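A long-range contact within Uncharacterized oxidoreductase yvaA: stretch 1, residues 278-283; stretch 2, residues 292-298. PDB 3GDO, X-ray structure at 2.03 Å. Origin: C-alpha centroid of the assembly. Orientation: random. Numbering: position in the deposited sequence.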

ATOM      1  N   PHE B 278      13.749 -14.984  -3.622  1.00 42.76           N
ATOM      2  CA  PHE B 278      12.887 -13.864  -4.024  1.00 41.93           C
ATOM      3  C   PHE B 278      11.761 -14.279  -4.928  1.00 41.35           C
ATOM      4  O   PHE B 278      11.002 -13.423  -5.385  1.00 40.38           O
ATOM      5  CB  PHE B 278      13.720 -12.756  -4.680  1.00 41.82           C
ATOM      6  CG  PHE B 278      14.582 -11.991  -3.694  1.00 43.73           C
ATOM      7  CD1 PHE B 278      14.023 -11.029  -2.866  1.00 43.78           C
ATOM      8  CD2 PHE B 278      15.938 -12.244  -3.587  1.00 44.03           C
ATOM      9  CE1 PHE B 278      14.818 -10.314  -1.943  1.00 45.38           C
ATOM     10  CE2 PHE B 278      16.742 -11.547  -2.663  1.00 46.05           C
ATOM     11  CZ  PHE B 278      16.179 -10.573  -1.848  1.00 44.48           C
ATOM     12  N   TYR B 279      11.649 -15.588  -5.195  1.00 40.90           N
ATOM     13  CA  TYR B 279      10.573 -16.102  -6.037  1.00 40.96           C
ATOM     14  C   TYR B 279       9.255 -15.698  -5.377  1.00 41.38           C
ATOM     15  O   TYR B 279       9.157 -15.709  -4.130  1.00 41.42           O
ATOM     16  CB  TYR B 279      10.625 -17.641  -6.164  1.00 41.56           C
ATOM     17  CG  TYR B 279      11.786 -18.261  -6.964  1.00 41.97           C
ATOM     18  CD1 TYR B 279      12.679 -17.469  -7.722  1.00 42.00           C
ATOM     19  CD2 TYR B 279      11.954 -19.663  -6.994  1.00 43.76           C
ATOM     20  CE1 TYR B 279      13.724 -18.058  -8.470  1.00 42.61           C
ATOM     21  CE2 TYR B 279      12.992 -20.269  -7.731  1.00 43.09           C
ATOM     22  CZ  TYR B 279      13.871 -19.457  -8.459  1.00 45.31           C
ATOM     23  OH  TYR B 279      14.880 -20.041  -9.173  1.00 42.21           O
ATOM     24  N   GLY B 280       8.266 -15.324  -6.189  1.00 40.43           N
ATOM     25  CA  GLY B 280       6.964 -14.939  -5.679  1.00 41.13           C
ATOM     26  C   GLY B 280       6.165 -16.102  -5.094  1.00 41.37           C
ATOM     27  O   GLY B 280       6.376 -17.254  -5.467  1.00 40.76           O
ATOM     28  N   LYS B 281       5.254 -15.795  -4.170  1.00 41.20           N
ATOM     29  CA  LYS B 281       4.289 -16.778  -3.671  1.00 41.80           C
ATOM     30  C   LYS B 281       2.907 -16.544  -4.236  1.00 41.50           C
ATOM     31  O   LYS B 281       2.351 -15.431  -4.138  1.00 40.49           O
ATOM     32  CB  LYS B 281       4.253 -16.795  -2.135  1.00 41.79           C
ATOM     33  CG  LYS B 281       5.639 -17.009  -1.563  1.00 45.68           C
ATOM     34  CD  LYS B 281       5.679 -17.201  -0.056  1.00 53.02           C
ATOM     35  CE  LYS B 281       7.057 -17.774   0.336  1.00 55.31           C
ATOM     36  NZ  LYS B 281       7.242 -17.886   1.817  1.00 58.19           N
ATOM     37  N   LEU B 282       2.368 -17.601  -4.838  1.00 41.27           N
ATOM     38  CA  LEU B 282       1.012 -17.613  -5.343  1.00 42.89           C
ATOM     39  C   LEU B 282       0.155 -18.416  -4.379  1.00 43.75           C
ATOM     40  O   LEU B 282       0.453 -19.578  -4.083  1.00 44.27           O
ATOM     41  CB  LEU B 282       0.939 -18.246  -6.748  1.00 42.65           C
ATOM     42  CG  LEU B 282      -0.429 -18.293  -7.434  1.00 42.49           C
ATOM     43  CD1 LEU B 282      -0.814 -16.945  -8.030  1.00 42.43           C
ATOM     44  CD2 LEU B 282      -0.457 -19.367  -8.520  1.00 44.23           C
ATOM     45  N   THR B 283      -0.909 -17.785  -3.907  1.00 44.42           N
ATOM     46  CA  THR B 283      -1.882 -18.423  -3.034  1.00 45.04           C
ATOM     47  C   THR B 283      -3.173 -18.582  -3.814  1.00 45.77           C
ATOM     48  O   THR B 283      -3.657 -17.606  -4.395  1.00 45.27           O
ATOM     49  CB  THR B 283      -2.101 -17.586  -1.805  1.00 44.22           C
ATOM     50  OG1 THR B 283      -0.875 -17.548  -1.079  1.00 44.40           O
ATOM     51  CG2 THR B 283      -3.183 -18.179  -0.917  1.00 44.99           C
ATOM     52  N   THR B 292      -0.581 -22.599  -1.042  1.00 53.62           N
ATOM     53  CA  THR B 292       0.478 -21.628  -1.345  1.00 52.79           C
ATOM     54  C   THR B 292       1.617 -22.279  -2.127  1.00 52.36           C
ATOM     55  O   THR B 292       2.131 -23.314  -1.727  1.00 51.81           O
ATOM     56  CB  THR B 292       0.995 -20.902  -0.069  1.00 52.58           C
ATOM     57  OG1 THR B 292      -0.026 -20.024   0.415  1.00 52.12           O
ATOM     58  CG2 THR B 292       2.238 -20.058  -0.361  1.00 52.43           C
ATOM     59  N   GLU B 293       2.015 -21.654  -3.233  1.00 51.67           N
ATOM     60  CA  GLU B 293       3.049 -22.193  -4.125  1.00 51.32           C
ATOM     61  C   GLU B 293       4.145 -21.150  -4.374  1.00 50.40           C
ATOM     62  O   GLU B 293       3.843 -19.983  -4.621  1.00 50.30           O
ATOM     63  CB  GLU B 293       2.379 -22.476  -5.448  1.00 52.05           C
ATOM     64  CG  GLU B 293       2.547 -23.851  -6.050  1.00 53.85           C
ATOM     65  CD  GLU B 293       1.689 -23.977  -7.304  1.00 56.72           C
ATOM     66  OE1 GLU B 293       0.460 -23.684  -7.236  1.00 57.39           O
ATOM     67  OE2 GLU B 293       2.238 -24.343  -8.365  1.00 60.34           O
ATOM     68  N   THR B 294       5.404 -21.558  -4.309  1.00 49.27           N
ATOM     69  CA  THR B 294       6.520 -20.708  -4.712  1.00 48.85           C
ATOM     70  C   THR B 294       6.705 -20.817  -6.233  1.00 48.51           C
ATOM     71  O   THR B 294       6.909 -21.919  -6.744  1.00 48.54           O
ATOM     72  CB  THR B 294       7.798 -21.093  -3.925  1.00 48.43           C
ATOM     73  OG1 THR B 294       7.607 -20.747  -2.558  1.00 49.35           O
ATOM     74  CG2 THR B 294       9.008 -20.353  -4.398  1.00 48.75           C
ATOM     75  N   ILE B 295       6.613 -19.687  -6.953  1.00 47.56           N
ATOM     76  CA  ILE B 295       6.715 -19.668  -8.427  1.00 46.09           C
ATOM     77  C   ILE B 295       8.118 -19.246  -8.899  1.00 46.25           C
ATOM     78  O   ILE B 295       8.514 -18.085  -8.700  1.00 45.58           O
ATOM     79  CB  ILE B 295       5.667 -18.730  -9.078  1.00 46.60           C
ATOM     80  CG1 ILE B 295       4.261 -18.976  -8.509  1.00 46.17           C
ATOM     81  CG2 ILE B 295       5.682 -18.860 -10.602  1.00 45.37           C
ATOM     82  CD1 ILE B 295       3.642 -20.335  -8.861  1.00 45.30           C
ATOM     83  N   PRO B 296       8.891 -20.184  -9.506  1.00 45.26           N
ATOM     84  CA  PRO B 296      10.209 -19.760 -10.013  1.00 45.12           C
ATOM     85  C   PRO B 296      10.013 -18.700 -11.104  1.00 44.53           C
ATOM     86  O   PRO B 296       9.171 -18.865 -11.973  1.00 44.20           O
ATOM     87  CB  PRO B 296      10.833 -21.071 -10.568  1.00 45.16           C
ATOM     88  CG  PRO B 296      10.005 -22.198  -9.926  1.00 44.96           C
ATOM     89  CD  PRO B 296       8.614 -21.609  -9.797  1.00 45.43           C
ATOM     90  N   SER B 297      10.735 -17.586 -11.008  1.00 44.38           N
ATOM     91  CA  SER B 297      10.523 -16.460 -11.918  1.00 43.82           C
ATOM     92  C   SER B 297      10.985 -16.794 -13.345  1.00 43.51           C
ATOM     93  O   SER B 297      12.006 -17.441 -13.514  1.00 43.43           O
ATOM     94  CB  SER B 297      11.283 -15.230 -11.404  1.00 43.82           C
ATOM     95  OG  SER B 297      11.027 -14.981 -10.027  1.00 43.59           O
ATOM     96  N   VAL B 298      10.238 -16.368 -14.360  1.00 43.69           N
ATOM     97  CA  VAL B 298      10.724 -16.380 -15.761  1.00 43.42           C
ATOM     98  C   VAL B 298      11.983 -15.505 -15.802  1.00 43.12           C
ATOM     99  O   VAL B 298      12.011 -14.461 -15.150  1.00 44.03           O
ATOM    100  CB  VAL B 298       9.684 -15.771 -16.714  1.00 43.60           C
ATOM    101  CG1 VAL B 298      10.217 -15.691 -18.160  1.00 43.29           C
ATOM    102  CG2 VAL B 298       8.390 -16.566 -16.666  1.00 43.76           C
TER
HETATM  103  O   HOH W   1       8.454 -15.445  -8.996  1.00 37.55           O

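The antiparallel pairing of these two strands gives way to a water at one end. The water accepts from Gly280 N at 2.8 Å and donates to Ile295 O at 2.7 Å. It therefore links two backbone groups across the gap. It also donates to Ser297 OG at 2.8 Å, which ties in the chain beyond the strand.

Beside the water, the Tyr279 ring lies against stretch 2. Its CA-to-CB bond points toward that stretch, with chi1 in the m well. Pro296 CA sits over the ring face, 3.6 Å from the centroid and 16° off the normal, a CH-pi contact. Pro296 CB adds an apolar contact with Tyr279 CE2 at 3.7 Å. Thr294 CG2 lies at the ring edge. A broad aromatic ring suits this place because it can cover several residues at once. Tyr279 has the largest area covered by the other stretch, 91 Å² of the 536 Å² buried in total.

Further along, direct backbone bonds take over. Ile295 N donates to Gly280 O at 2.9 Å, and the bond is nearly straight. Leu282 and Glu293 bond in both directions: Leu282 N to Glu293 O at 2.8 Å, and Glu293 N to Leu282 O at 2.7 Å. CA-H...O contacts support them, such as Lys281 CA to Glu293 O at 3.4 Å.

Side chains alternate between the two faces. Leu282 and Ile295 share a face, and Leu282 CB meets Ile295 CG1 at 3.8 Å. Leu282 is buried, as suits its apolar side chain. On the other face, Thr283 OG1 and Thr292 OG1 hydrogen-bond at 3.0 Å. Both threonines have chi1 in the m well, and their short side chains let the hydroxyls meet directly. Lys281 starts on this face too, but its extended chain leads away and leaves the exposed amine free of stretch 2.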